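Local atomic coordinates of 5-carboxymethyl-2-hydroxymuconate semialdehyde dehydrogenase (Thermus thermophilus, PDB entry 2D4E), a protein that probably oxidises 5-carboxymethyl-2-hydroxymuconate semialdehyde to the corresponding acid with NAD as cofactor, as a four-chain member of the aldehyde dehydrogenase family. Residues Ala278-Asp283 / Asp291-Gln296; Gln296-Asn301 / Pro394-Gly399; Leu311-Lys316 / Asp320-Val325; Leu357-Ala362 / His402-Gln407; Ala439-Arg444 / Leu454-Gly459. All coordinates share one frame; numbering follows the deposited sequence.

Contact 1 of 5, residues Ala278-Asp283 / Asp291-Gln296; sequences ALVFAD and DAVVFQ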
# COMPACT_ATOMS: atom_id res chain seq x y z
N ALA C 278 -17.95 18.96 -20.00
CA ALA C 278 -18.86 19.04 -18.87
C ALA C 278 -20.16 18.45 -19.41
O ALA C 278 -20.69 18.95 -20.40
CB ALA C 278 -19.07 20.49 -18.44
N LEU C 279 -20.65 17.38 -18.80
CA LEU C 279 -21.89 16.76 -19.24
C LEU C 279 -23.00 17.07 -18.25
O LEU C 279 -22.91 16.72 -17.07
CB LEU C 279 -21.77 15.23 -19.37
CG LEU C 279 -20.48 14.49 -19.69
CD1 LEU C 279 -20.85 13.07 -20.11
CD2 LEU C 279 -19.69 15.17 -20.78
N VAL C 280 -24.05 17.73 -18.72
CA VAL C 280 -25.16 18.08 -17.85
C VAL C 280 -26.40 17.31 -18.25
O VAL C 280 -26.91 17.45 -19.37
CB VAL C 280 -25.46 19.59 -17.91
CG1 VAL C 280 -26.60 19.93 -16.95
CG2 VAL C 280 -24.20 20.38 -17.55
N PHE C 281 -26.89 16.49 -17.32
CA PHE C 281 -28.09 15.70 -17.56
C PHE C 281 -29.32 16.40 -16.99
O PHE C 281 -29.23 17.16 -16.02
CB PHE C 281 -27.94 14.32 -16.92
CG PHE C 281 -26.99 13.42 -17.67
CD1 PHE C 281 -27.46 12.57 -18.67
CD2 PHE C 281 -25.63 13.44 -17.39
CE1 PHE C 281 -26.58 11.76 -19.39
CE2 PHE C 281 -24.73 12.63 -18.10
CZ PHE C 281 -25.22 11.79 -19.10
N ALA C 282 -30.47 16.14 -17.61
CA ALA C 282 -31.72 16.75 -17.20
C ALA C 282 -32.10 16.53 -15.73
O ALA C 282 -32.86 17.31 -15.17
CB ALA C 282 -32.84 16.26 -18.10
N ASP C 283 -31.57 15.48 -15.11
CA ASP C 283 -31.91 15.16 -13.73
C ASP C 283 -30.99 15.74 -12.66
O ASP C 283 -31.17 15.48 -11.47
CB ASP C 283 -31.95 13.64 -13.55
CG ASP C 283 -30.56 13.04 -13.37
OD1 ASP C 283 -29.59 13.63 -13.89
OD2 ASP C 283 -30.44 11.98 -12.72
N ASP C 291 -23.85 27.19 -12.18
CA ASP C 291 -22.76 27.90 -11.52
C ASP C 291 -21.43 27.27 -11.87
O ASP C 291 -20.48 27.96 -12.21
CB ASP C 291 -22.93 27.86 -10.00
CG ASP C 291 -23.97 28.83 -9.50
OD1 ASP C 291 -24.35 28.73 -8.32
OD2 ASP C 291 -24.41 29.71 -10.28
N ALA C 292 -21.38 25.94 -11.80
CA ALA C 292 -20.15 25.20 -12.08
C ALA C 292 -19.61 25.34 -13.50
O ALA C 292 -18.43 25.66 -13.67
CB ALA C 292 -20.36 23.73 -11.75
N VAL C 293 -20.44 25.09 -14.51
CA VAL C 293 -19.95 25.19 -15.89
C VAL C 293 -19.59 26.62 -16.27
O VAL C 293 -18.63 26.83 -17.01
CB VAL C 293 -20.98 24.61 -16.91
CG1 VAL C 293 -21.37 23.18 -16.52
CG2 VAL C 293 -22.21 25.50 -17.00
N VAL C 294 -20.32 27.60 -15.75
CA VAL C 294 -19.96 28.97 -16.08
C VAL C 294 -18.59 29.29 -15.50
O VAL C 294 -17.72 29.85 -16.17
CB VAL C 294 -21.00 29.98 -15.53
CG1 VAL C 294 -20.49 31.41 -15.73
CG2 VAL C 294 -22.33 29.79 -16.25
N PHE C 295 -18.38 28.91 -14.25
CA PHE C 295 -17.11 29.16 -13.59
C PHE C 295 -15.96 28.36 -14.20
O PHE C 295 -14.89 28.89 -14.43
CB PHE C 295 -17.21 28.82 -12.09
CG PHE C 295 -15.86 28.67 -11.41
CD1 PHE C 295 -15.18 27.46 -11.44
CD2 PHE C 295 -15.27 29.75 -10.76
CE1 PHE C 295 -13.93 27.33 -10.84
CE2 PHE C 295 -14.02 29.63 -10.16
CZ PHE C 295 -13.35 28.42 -10.20
N GLN C 296 -16.21 27.08 -14.46
CA GLN C 296 -15.17 26.19 -14.99
C GLN C 296 -14.61 26.56 -16.37
O GLN C 296 -13.53 26.10 -16.74
CB GLN C 296 -15.67 24.74 -14.99
CG GLN C 296 -14.55 23.71 -14.91
CD GLN C 296 -13.63 23.96 -13.72
OE1 GLN C 296 -14.07 23.94 -12.57
NE2 GLN C 296 -12.36 24.20 -14.00
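V293 lays its CG1 methyl against two side chains of one strand, A278 and V280. CG1 is 4.0 Å from CB of A278 and 4.1 Å from CG2 of V280. A single methyl of the helix therefore spans two strand residues that point the same way. The torsion of V293 (chi1 -54°) turns CG1 anti to its carbonyl carbon and out toward the strand. On the strand, V280 presents CG2, the methyl that lies beside its backbone N. The two valines cross obliquely. L279, between A278 and V280, turns its side chain to the other face of the strand. The contact is purely apolar and small, with 81 Å² buried, and all three touching residues are buried.

This is strand-to-helix packing in the beta-alpha-beta unit of strand 277-280, helix 286-298 and strand 310-314. L311 of the next strand also touches both V280 and V293. F442 of strand 438-442 reaches the same two valines. Helix 286-298 thus lies across three strands of the mixed sheet.

Contact 2 of 5, residues Gln296-Asn301 / Pro394-Gly399; sequences QIFSFN and PTVFVG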
# COMPACT_ATOMS: atom_id res chain seq x y z
N GLN C 296 -16.21 27.08 -14.46
CA GLN C 296 -15.17 26.19 -14.99
C GLN C 296 -14.61 26.56 -16.37
O GLN C 296 -13.53 26.10 -16.74
CB GLN C 296 -15.67 24.74 -14.99
CG GLN C 296 -14.55 23.71 -14.91
CD GLN C 296 -13.63 23.96 -13.72
OE1 GLN C 296 -14.07 23.94 -12.57
NE2 GLN C 296 -12.36 24.20 -14.00
N ILE C 297 -15.32 27.38 -17.13
CA ILE C 297 -14.79 27.77 -18.43
C ILE C 297 -14.33 29.23 -18.45
O ILE C 297 -13.31 29.55 -19.04
CB ILE C 297 -15.82 27.55 -19.59
CG1 ILE C 297 -15.22 28.03 -20.92
CG2 ILE C 297 -17.09 28.34 -19.34
CD1 ILE C 297 -13.86 27.43 -21.26
N PHE C 298 -15.07 30.10 -17.77
CA PHE C 298 -14.72 31.52 -17.77
C PHE C 298 -13.77 32.02 -16.69
O PHE C 298 -13.16 33.08 -16.85
CB PHE C 298 -16.00 32.36 -17.80
CG PHE C 298 -16.85 32.11 -19.03
CD1 PHE C 298 -18.19 31.76 -18.90
CD2 PHE C 298 -16.28 32.17 -20.30
CE1 PHE C 298 -18.96 31.47 -20.04
CE2 PHE C 298 -17.04 31.88 -21.44
CZ PHE C 298 -18.38 31.54 -21.31
N SER C 299 -13.62 31.29 -15.59
CA SER C 299 -12.70 31.73 -14.54
C SER C 299 -11.27 31.67 -15.10
O SER C 299 -11.02 31.00 -16.11
CB SER C 299 -12.81 30.83 -13.31
OG SER C 299 -12.33 29.54 -13.60
N PHE C 300 -10.35 32.36 -14.44
CA PHE C 300 -8.95 32.40 -14.86
C PHE C 300 -8.82 32.85 -16.33
O PHE C 300 -7.94 32.38 -17.07
CB PHE C 300 -8.31 31.01 -14.66
CG PHE C 300 -6.88 31.07 -14.18
CD1 PHE C 300 -5.82 30.94 -15.08
CD2 PHE C 300 -6.59 31.28 -12.83
CE1 PHE C 300 -4.50 31.02 -14.64
CE2 PHE C 300 -5.27 31.36 -12.38
CZ PHE C 300 -4.22 31.23 -13.29
N ASN C 301 -9.70 33.77 -16.72
CA ASN C 301 -9.74 34.33 -18.07
C ASN C 301 -9.77 33.25 -19.14
O ASN C 301 -9.30 33.48 -20.25
CB ASN C 301 -8.53 35.25 -18.34
CG ASN C 301 -8.40 36.36 -17.31
OD1 ASN C 301 -9.34 36.67 -16.59
ND2 ASN C 301 -7.21 36.97 -17.25
N PRO C 394 -16.30 37.16 -23.04
CA PRO C 394 -16.58 35.75 -22.81
C PRO C 394 -17.43 35.32 -24.01
O PRO C 394 -18.38 36.01 -24.39
CB PRO C 394 -17.36 35.78 -21.50
CG PRO C 394 -16.63 36.86 -20.74
CD PRO C 394 -16.46 37.94 -21.79
N THR C 395 -17.08 34.19 -24.62
CA THR C 395 -17.74 33.71 -25.83
C THR C 395 -18.40 32.34 -25.73
O THR C 395 -17.84 31.41 -25.14
CB THR C 395 -16.70 33.69 -26.98
OG1 THR C 395 -16.12 34.99 -27.11
CG2 THR C 395 -17.36 33.29 -28.31
N VAL C 396 -19.59 32.22 -26.30
CA VAL C 396 -20.34 30.96 -26.30
C VAL C 396 -20.86 30.62 -27.69
O VAL C 396 -21.51 31.45 -28.34
CB VAL C 396 -21.58 31.00 -25.36
CG1 VAL C 396 -22.30 29.66 -25.40
CG2 VAL C 396 -21.16 31.33 -23.94
N PHE C 397 -20.57 29.40 -28.14
CA PHE C 397 -21.02 28.90 -29.44
C PHE C 397 -21.89 27.68 -29.21
O PHE C 397 -21.81 27.04 -28.17
CB PHE C 397 -19.85 28.39 -30.29
CG PHE C 397 -19.10 29.45 -31.04
CD1 PHE C 397 -17.85 29.89 -30.59
CD2 PHE C 397 -19.59 29.93 -32.26
CE1 PHE C 397 -17.10 30.79 -31.34
CE2 PHE C 397 -18.84 30.84 -33.01
CZ PHE C 397 -17.59 31.26 -32.56
N VAL C 398 -22.72 27.37 -30.20
CA VAL C 398 -23.52 26.15 -30.16
C VAL C 398 -22.98 25.46 -31.40
O VAL C 398 -23.00 26.04 -32.49
CB VAL C 398 -25.02 26.40 -30.34
CG1 VAL C 398 -25.72 25.09 -30.67
CG2 VAL C 398 -25.61 26.97 -29.06
N GLY C 399 -22.45 24.26 -31.24
CA GLY C 399 -21.90 23.57 -32.39
C GLY C 399 -21.97 22.06 -32.32
O GLY C 399 -22.83 21.49 -31.65
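P394 sets its CB over one face of the F298 ring. This is a CH-pi contact, with CB 4.2 Å from the ring centroid and 23° off the ring normal. CB sits toward the rim and comes within 3.9 Å of F298 CE2. The opposite face is covered from within its own segment by I297 CG2, so the ring is clamped between an isoleucine methyl and a proline.

T395 comes next and points its side chain away from the ring. Its backbone O instead lies at the ring edge, in plane, 3.8 Å from CE2. OG1 of T395 hydrogen-bonds L393 O. Here the last helical turn of 286-298 meets strand 395-398 of the mixed sheet in this aldehyde dehydrogenase fold, about 90 residues further along the chain.

V396 then brings CG2 to the ring edge near its plane, 3.8 Å from CZ, with the two side chains crossing at about a right angle. With CG1 anti to the backbone N (chi1 -180°), CG2 lies beside that N and faces the ring. A329 of helix 315-331 touches both V396 and F298, and F513 of the second subunit also packs on F298.

Contact 3 of 5, residues Leu311-Lys316 / Asp320-Val325; sequences LLVEEK and DFVGKV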
# COMPACT_ATOMS: atom_id res chain seq x y z
N LEU C 311 -19.30 21.92 -23.55
CA LEU C 311 -20.46 21.74 -22.70
C LEU C 311 -21.47 20.82 -23.39
O LEU C 311 -22.10 21.22 -24.37
CB LEU C 311 -21.11 23.09 -22.40
CG LEU C 311 -22.45 23.04 -21.66
CD1 LEU C 311 -22.27 22.32 -20.33
CD2 LEU C 311 -22.99 24.45 -21.46
N LEU C 312 -21.61 19.60 -22.89
CA LEU C 312 -22.54 18.64 -23.46
C LEU C 312 -23.81 18.66 -22.62
O LEU C 312 -23.78 18.33 -21.44
CB LEU C 312 -21.92 17.24 -23.46
CG LEU C 312 -20.84 17.04 -24.54
CD1 LEU C 312 -19.92 15.87 -24.18
CD2 LEU C 312 -21.54 16.80 -25.87
N VAL C 313 -24.92 19.04 -23.24
CA VAL C 313 -26.19 19.13 -22.53
C VAL C 313 -27.25 18.24 -23.16
O VAL C 313 -27.44 18.24 -24.38
CB VAL C 313 -26.69 20.59 -22.51
CG1 VAL C 313 -27.95 20.70 -21.67
CG2 VAL C 313 -25.59 21.50 -21.98
N GLU C 314 -27.95 17.48 -22.32
CA GLU C 314 -29.00 16.59 -22.80
C GLU C 314 -30.01 17.44 -23.57
O GLU C 314 -30.41 18.51 -23.11
CB GLU C 314 -29.67 15.88 -21.62
CG GLU C 314 -30.54 14.70 -22.01
CD GLU C 314 -30.98 13.88 -20.80
OE1 GLU C 314 -30.58 14.22 -19.66
OE2 GLU C 314 -31.72 12.89 -21.00
N GLU C 315 -30.42 16.95 -24.74
CA GLU C 315 -31.34 17.66 -25.62
C GLU C 315 -32.58 18.29 -25.00
O GLU C 315 -32.87 19.46 -25.27
CB GLU C 315 -31.77 16.74 -26.77
CG GLU C 315 -30.63 16.38 -27.71
CD GLU C 315 -31.08 15.51 -28.87
OE1 GLU C 315 -30.22 15.14 -29.70
OE2 GLU C 315 -32.29 15.19 -28.96
N LYS C 316 -33.31 17.53 -24.19
CA LYS C 316 -34.54 18.03 -23.59
C LYS C 316 -34.40 19.30 -22.75
O LYS C 316 -35.40 19.93 -22.41
CB LYS C 316 -35.22 16.94 -22.75
CG LYS C 316 -34.46 16.54 -21.49
CD LYS C 316 -35.21 15.49 -20.67
CE LYS C 316 -35.26 14.14 -21.37
NZ LYS C 316 -35.90 13.09 -20.52
N ASP C 320 -33.07 25.69 -22.78
CA ASP C 320 -33.17 26.43 -21.53
C ASP C 320 -31.85 26.59 -20.79
O ASP C 320 -31.48 27.70 -20.40
CB ASP C 320 -34.18 25.77 -20.60
CG ASP C 320 -34.46 26.61 -19.36
OD1 ASP C 320 -35.25 27.58 -19.47
OD2 ASP C 320 -33.87 26.32 -18.30
N PHE C 321 -31.13 25.48 -20.59
CA PHE C 321 -29.87 25.52 -19.86
C PHE C 321 -28.82 26.36 -20.57
O PHE C 321 -28.20 27.24 -19.96
CB PHE C 321 -29.32 24.11 -19.63
CG PHE C 321 -28.14 24.06 -18.70
CD1 PHE C 321 -28.32 24.16 -17.32
CD2 PHE C 321 -26.85 23.96 -19.21
CE1 PHE C 321 -27.22 24.16 -16.46
CE2 PHE C 321 -25.74 23.95 -18.36
CZ PHE C 321 -25.92 24.06 -16.98
N VAL C 322 -28.61 26.09 -21.85
CA VAL C 322 -27.62 26.83 -22.61
C VAL C 322 -28.00 28.31 -22.65
O VAL C 322 -27.14 29.18 -22.62
CB VAL C 322 -27.50 26.28 -24.04
CG1 VAL C 322 -26.56 27.16 -24.88
CG2 VAL C 322 -26.96 24.86 -23.98
N GLY C 323 -29.30 28.57 -22.72
CA GLY C 323 -29.77 29.95 -22.72
C GLY C 323 -29.33 30.61 -21.43
O GLY C 323 -28.92 31.78 -21.43
N LYS C 324 -29.40 29.87 -20.33
CA LYS C 324 -28.98 30.42 -19.04
C LYS C 324 -27.47 30.61 -18.96
O LYS C 324 -27.00 31.52 -18.28
CB LYS C 324 -29.48 29.53 -17.90
CG LYS C 324 -30.96 29.76 -17.61
CD LYS C 324 -31.56 28.70 -16.72
CE LYS C 324 -33.05 28.93 -16.59
NZ LYS C 324 -33.73 27.76 -15.99
N VAL C 325 -26.72 29.77 -19.66
CA VAL C 325 -25.27 29.89 -19.66
C VAL C 325 -24.92 31.19 -20.38
O VAL C 325 -24.06 31.96 -19.93
CB VAL C 325 -24.59 28.70 -20.38
CG1 VAL C 325 -23.11 28.99 -20.60
CG2 VAL C 325 -24.76 27.42 -19.56
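Strand 311-314 and helix 320-325 run roughly antiparallel, at 144°, with their axes 9.5 Å apart at closest approach. This is a strand followed directly by a helix that packs back on it, as in alpha/beta folds: after E314 the chain passes into helix 315-331, which runs back along the strand. L311 and V313, two residues apart, both face the helix.

L311 works through one methyl, CD2. This meets CG2 of V325 tip to tip at 3.9 Å. The same CD2 lies at the edge of the F321 ring, near its plane, 4.2 Å from CE2. An extended first torsion (chi1 172°) carries the L311 branch out to the helix. V313 also uses a single methyl, CG2. It approaches the F321 ring obliquely, 3.9 Å from CD2, and lies 4.1 Å from CG2 of V322. F321 is thus met by both strand residues along one side of its ring, through CD2 and CE2.

All five touching residues are buried, and no hydrogen bond joins the segments. V280, L290 and V293 extend the apolar packing around F321. The outer side of the helix is polar. There K324, one turn after D320, makes a salt bridge back to it: K324 NZ lies 2.7 Å from D320 OD2, on the syn lone-pair side of that oxygen.

Contact 4 of 5, residues Leu357-Ala362 / His402-Gln407; sequences LGYVEA and HMKIAQ
Y359 and A362 lie one turn apart on helix 350-365 and pack against K404 and I405 of the short helix 404-407. This is helix-to-helix packing in this aldehyde dehydrogenase, only partly buried.

The side-chain touches come from the aliphatic part of K404 and are loose. Its CD is 4.2 Å from CB of A362, and its CG stands at the edge of the Y359 ring, 4.4 Å from CE2. With CG anti to the backbone N (chi1 -173°), the chain passes the Y359 ring edge at CG and reaches A362 at CD before bending at chi3 and chi4.

One contact is to the backbone. CG2 of I405 presses on the carbonyl O of Y359 at 3.3 Å. Its other branch, through CD1, touches F397 of strand 395-398.

Polar bonds hold the pieces from outside. Y359 OH hydrogen-bonds E408, and E366 accepts from the backbone N of both K404 and I405. Within the short helix, M403 at the N-cap position gives its O to two donors, Q407 N at 2.9 Å and A406 N at 3.0 Å.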
# COMPACT_ATOMS: atom_id res chain seq x y z
N LEU C 357 -8.82 34.52 -31.31
CA LEU C 357 -9.77 35.11 -32.25
C LEU C 357 -9.77 34.32 -33.55
O LEU C 357 -10.77 34.27 -34.25
CB LEU C 357 -9.42 36.57 -32.54
CG LEU C 357 -9.91 37.58 -31.50
CD1 LEU C 357 -9.38 38.97 -31.83
CD2 LEU C 357 -11.44 37.58 -31.47
N GLY C 358 -8.64 33.70 -33.85
CA GLY C 358 -8.55 32.90 -35.06
C GLY C 358 -9.48 31.71 -34.96
O GLY C 358 -10.09 31.30 -35.95
N TYR C 359 -9.57 31.14 -33.76
CA TYR C 359 -10.45 29.99 -33.53
C TYR C 359 -11.90 30.46 -33.55
O TYR C 359 -12.78 29.77 -34.06
CB TYR C 359 -10.12 29.31 -32.20
CG TYR C 359 -8.97 28.32 -32.29
CD1 TYR C 359 -7.78 28.55 -31.62
CD2 TYR C 359 -9.10 27.15 -33.04
CE1 TYR C 359 -6.73 27.64 -31.68
CE2 TYR C 359 -8.05 26.23 -33.12
CZ TYR C 359 -6.88 26.48 -32.43
OH TYR C 359 -5.85 25.57 -32.49
N VAL C 360 -12.15 31.64 -33.00
CA VAL C 360 -13.51 32.17 -33.02
C VAL C 360 -13.93 32.27 -34.49
O VAL C 360 -15.05 31.88 -34.85
CB VAL C 360 -13.58 33.56 -32.35
CG1 VAL C 360 -14.97 34.16 -32.54
CG2 VAL C 360 -13.27 33.44 -30.86
N GLU C 361 -13.05 32.79 -35.33
CA GLU C 361 -13.37 32.91 -36.75
C GLU C 361 -13.57 31.53 -37.37
O GLU C 361 -14.50 31.32 -38.15
CB GLU C 361 -12.28 33.69 -37.49
CG GLU C 361 -12.32 35.19 -37.22
CD GLU C 361 -13.61 35.82 -37.72
OE1 GLU C 361 -14.24 36.59 -36.97
OE2 GLU C 361 -13.99 35.55 -38.89
N ALA C 362 -12.71 30.58 -37.01
CA ALA C 362 -12.85 29.22 -37.54
C ALA C 362 -14.24 28.68 -37.21
O ALA C 362 -14.89 28.07 -38.06
CB ALA C 362 -11.77 28.31 -36.95
N HIS C 402 -17.53 17.48 -33.82
CA HIS C 402 -16.54 17.25 -34.88
C HIS C 402 -15.92 18.57 -35.36
O HIS C 402 -14.95 18.57 -36.11
CB HIS C 402 -17.20 16.55 -36.07
CG HIS C 402 -18.14 17.43 -36.83
ND1 HIS C 402 -17.71 18.46 -37.64
CD2 HIS C 402 -19.50 17.48 -36.86
CE1 HIS C 402 -18.76 19.11 -38.13
NE2 HIS C 402 -19.85 18.53 -37.67
N MET C 403 -16.51 19.69 -34.94
CA MET C 403 -16.00 20.99 -35.34
C MET C 403 -14.61 21.25 -34.77
O MET C 403 -14.23 20.71 -33.73
CB MET C 403 -16.95 22.10 -34.90
CG MET C 403 -18.26 22.10 -35.66
SD MET C 403 -19.35 23.41 -35.09
CE MET C 403 -20.64 23.34 -36.37
N LYS C 404 -13.85 22.09 -35.47
CA LYS C 404 -12.51 22.44 -35.06
C LYS C 404 -12.50 23.12 -33.69
O LYS C 404 -11.61 22.87 -32.88
CB LYS C 404 -11.87 23.36 -36.12
CG LYS C 404 -10.40 23.66 -35.88
CD LYS C 404 -9.85 24.61 -36.95
CE LYS C 404 -9.87 23.98 -38.34
NZ LYS C 404 -8.87 22.88 -38.46
N ILE C 405 -13.48 23.98 -33.42
CA ILE C 405 -13.52 24.67 -32.13
C ILE C 405 -13.87 23.71 -31.00
O ILE C 405 -13.73 24.05 -29.82
CB ILE C 405 -14.53 25.85 -32.10
CG1 ILE C 405 -15.94 25.36 -32.44
CG2 ILE C 405 -14.08 26.93 -33.06
CD1 ILE C 405 -17.02 26.40 -32.19
N ALA C 406 -14.34 22.52 -31.36
CA ALA C 406 -14.68 21.52 -30.36
C ALA C 406 -13.51 20.55 -30.18
O ALA C 406 -13.30 20.01 -29.09
CB ALA C 406 -15.93 20.75 -30.80
N GLN C 407 -12.75 20.35 -31.24
CA GLN C 407 -11.61 19.43 -31.23
C GLN C 407 -10.28 20.02 -30.78
O GLN C 407 -9.44 19.31 -30.24
CB GLN C 407 -11.43 18.82 -32.62
CG GLN C 407 -12.53 17.84 -33.04
CD GLN C 407 -12.52 16.58 -32.19
OE1 GLN C 407 -11.48 15.94 -32.02
NE2 GLN C 407 -13.68 16.22 -31.66

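Contact 5 of 5, residues Ala439-Arg444 / Leu454-Gly459; sequences AYVFTR and LELEAG
L456 lays its CD1 methyl against A439 and V441. CD1 is 3.4 Å from CG2 of V441, tighter than a usual van der Waals contact, and 3.9 Å from CB of A439. The L456 and V441 side chains lie at a slant to each other. With chi1 at -71°, CG of L456 sits beside its backbone N, and CD1 then faces the strand. A458, two residues on, adds a lighter touch: its CB is 4.2 Å from CB of A439. Both small residues are buried, and E457 between L456 and A458 turns its side chain away.

The two segments belong to a beta-alpha-beta unit: strand 438-442, helix 446-455 and strand 460-463. L456 is the first residue to leave helical geometry, so the contact lies where the chain drops from the helix back to the sheet.

Y440 points to the other face of strand 438-442, and both it and F442 pack on helix 286-298. Helix 423-431 lies against L456, and its N431 hydrogen-bonds the backbone on either side, at E455 O and E457 N. The O atoms of L454 and L456 also accept hydrogen bonds from K499 of the second subunit.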
# COMPACT_ATOMS: atom_id res chain seq x y z
N ALA C 439 -12.87 15.85 -16.78
CA ALA C 439 -14.24 15.67 -17.24
C ALA C 439 -15.12 16.02 -16.05
O ALA C 439 -14.74 15.78 -14.91
CB ALA C 439 -14.48 14.24 -17.70
N TYR C 440 -16.29 16.59 -16.32
CA TYR C 440 -17.23 16.97 -15.27
C TYR C 440 -18.62 16.40 -15.58
O TYR C 440 -19.15 16.59 -16.68
CB TYR C 440 -17.30 18.50 -15.17
CG TYR C 440 -15.95 19.15 -15.01
CD1 TYR C 440 -15.11 19.33 -16.11
CD2 TYR C 440 -15.48 19.53 -13.75
CE1 TYR C 440 -13.84 19.89 -15.96
CE2 TYR C 440 -14.21 20.09 -13.58
CZ TYR C 440 -13.39 20.26 -14.69
OH TYR C 440 -12.13 20.79 -14.54
N VAL C 441 -19.19 15.70 -14.61
CA VAL C 441 -20.49 15.09 -14.81
C VAL C 441 -21.53 15.60 -13.82
O VAL C 441 -21.32 15.55 -12.61
CB VAL C 441 -20.40 13.57 -14.68
CG1 VAL C 441 -21.73 12.93 -15.05
CG2 VAL C 441 -19.27 13.04 -15.56
N PHE C 442 -22.64 16.09 -14.36
CA PHE C 442 -23.71 16.60 -13.53
C PHE C 442 -24.98 15.77 -13.74
O PHE C 442 -25.64 15.86 -14.78
CB PHE C 442 -23.95 18.08 -13.84
CG PHE C 442 -22.75 18.95 -13.60
CD1 PHE C 442 -21.78 19.10 -14.58
CD2 PHE C 442 -22.57 19.57 -12.36
CE1 PHE C 442 -20.63 19.87 -14.33
CE2 PHE C 442 -21.43 20.34 -12.11
CZ PHE C 442 -20.46 20.49 -13.09
N THR C 443 -25.29 14.95 -12.75
CA THR C 443 -26.46 14.09 -12.76
C THR C 443 -26.66 13.64 -11.32
O THR C 443 -25.68 13.54 -10.56
CB THR C 443 -26.23 12.84 -13.65
OG1 THR C 443 -27.45 12.10 -13.78
CG2 THR C 443 -25.16 11.92 -13.02
N ARG C 444 -27.90 13.39 -10.92
CA ARG C 444 -28.17 12.96 -9.56
C ARG C 444 -28.21 11.43 -9.46
O ARG C 444 -28.14 10.88 -8.36
CB ARG C 444 -29.50 13.53 -9.05
CG ARG C 444 -29.49 15.00 -8.66
CD ARG C 444 -30.76 15.30 -7.86
NE ARG C 444 -30.88 16.68 -7.37
CZ ARG C 444 -31.44 17.67 -8.06
NH1 ARG C 444 -31.93 17.46 -9.27
NH2 ARG C 444 -31.53 18.88 -7.51
N LEU C 454 -16.24 5.91 -14.64
CA LEU C 454 -15.36 4.82 -15.06
C LEU C 454 -15.10 4.80 -16.57
O LEU C 454 -14.01 4.42 -17.01
CB LEU C 454 -15.95 3.47 -14.65
CG LEU C 454 -15.08 2.25 -14.98
CD1 LEU C 454 -13.85 2.26 -14.09
CD2 LEU C 454 -15.86 0.97 -14.76
N GLU C 455 -16.08 5.21 -17.36
CA GLU C 455 -15.95 5.20 -18.82
C GLU C 455 -15.31 6.44 -19.46
O GLU C 455 -14.80 6.36 -20.57
CB GLU C 455 -17.33 4.98 -19.46
CG GLU C 455 -17.95 3.63 -19.18
CD GLU C 455 -17.18 2.49 -19.83
OE1 GLU C 455 -16.98 2.53 -21.06
OE2 GLU C 455 -16.79 1.55 -19.12
N LEU C 456 -15.33 7.58 -18.77
CA LEU C 456 -14.75 8.80 -19.32
C LEU C 456 -13.22 8.73 -19.34
O LEU C 456 -12.57 8.51 -18.31
CB LEU C 456 -15.21 10.01 -18.50
CG LEU C 456 -16.69 10.40 -18.68
CD1 LEU C 456 -17.11 11.34 -17.56
CD2 LEU C 456 -16.89 11.06 -20.03
N GLU C 457 -12.64 8.92 -20.52
CA GLU C 457 -11.19 8.87 -20.68
C GLU C 457 -10.58 10.19 -20.26
O GLU C 457 -10.45 11.14 -21.04
CB GLU C 457 -10.85 8.52 -22.14
CG GLU C 457 -11.66 7.32 -22.62
CD GLU C 457 -11.49 7.02 -24.10
OE1 GLU C 457 -11.41 7.96 -24.91
OE2 GLU C 457 -11.46 5.82 -24.46
N ALA C 458 -10.22 10.25 -18.99
CA ALA C 458 -9.64 11.44 -18.40
C ALA C 458 -8.88 11.04 -17.15
O ALA C 458 -9.18 10.02 -16.53
CB ALA C 458 -10.74 12.42 -18.05
N GLY C 459 -7.89 11.84 -16.78
CA GLY C 459 -7.14 11.53 -15.58
C GLY C 459 -7.96 11.90 -14.35
O GLY C 459 -7.80 11.29 -13.30

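How the contacts relate
Contacts 1 and 3 pack helices, and contact 5 the chain just after a helix, on neighbouring strands of one mixed sheet, and contact 2 reaches it at strand 395-398. All four are buried and mainly apolar, contact 2 adding a CH-pi contact. Contacts 1 and 2 share helix 286-298, at its middle and its C-terminal end, where a phenylalanine ring, not a valine methyl, makes the contact. Contact 3 lies on the same face as contact 1, and backbone bonds between L312 and both A278 and V280 join their strands. Contact 5 lies on the opposite face. Contact 4 instead pairs two helices nearer the surface, uses a lysine chain and a backbone carbonyl, and meets contact 2 through F397.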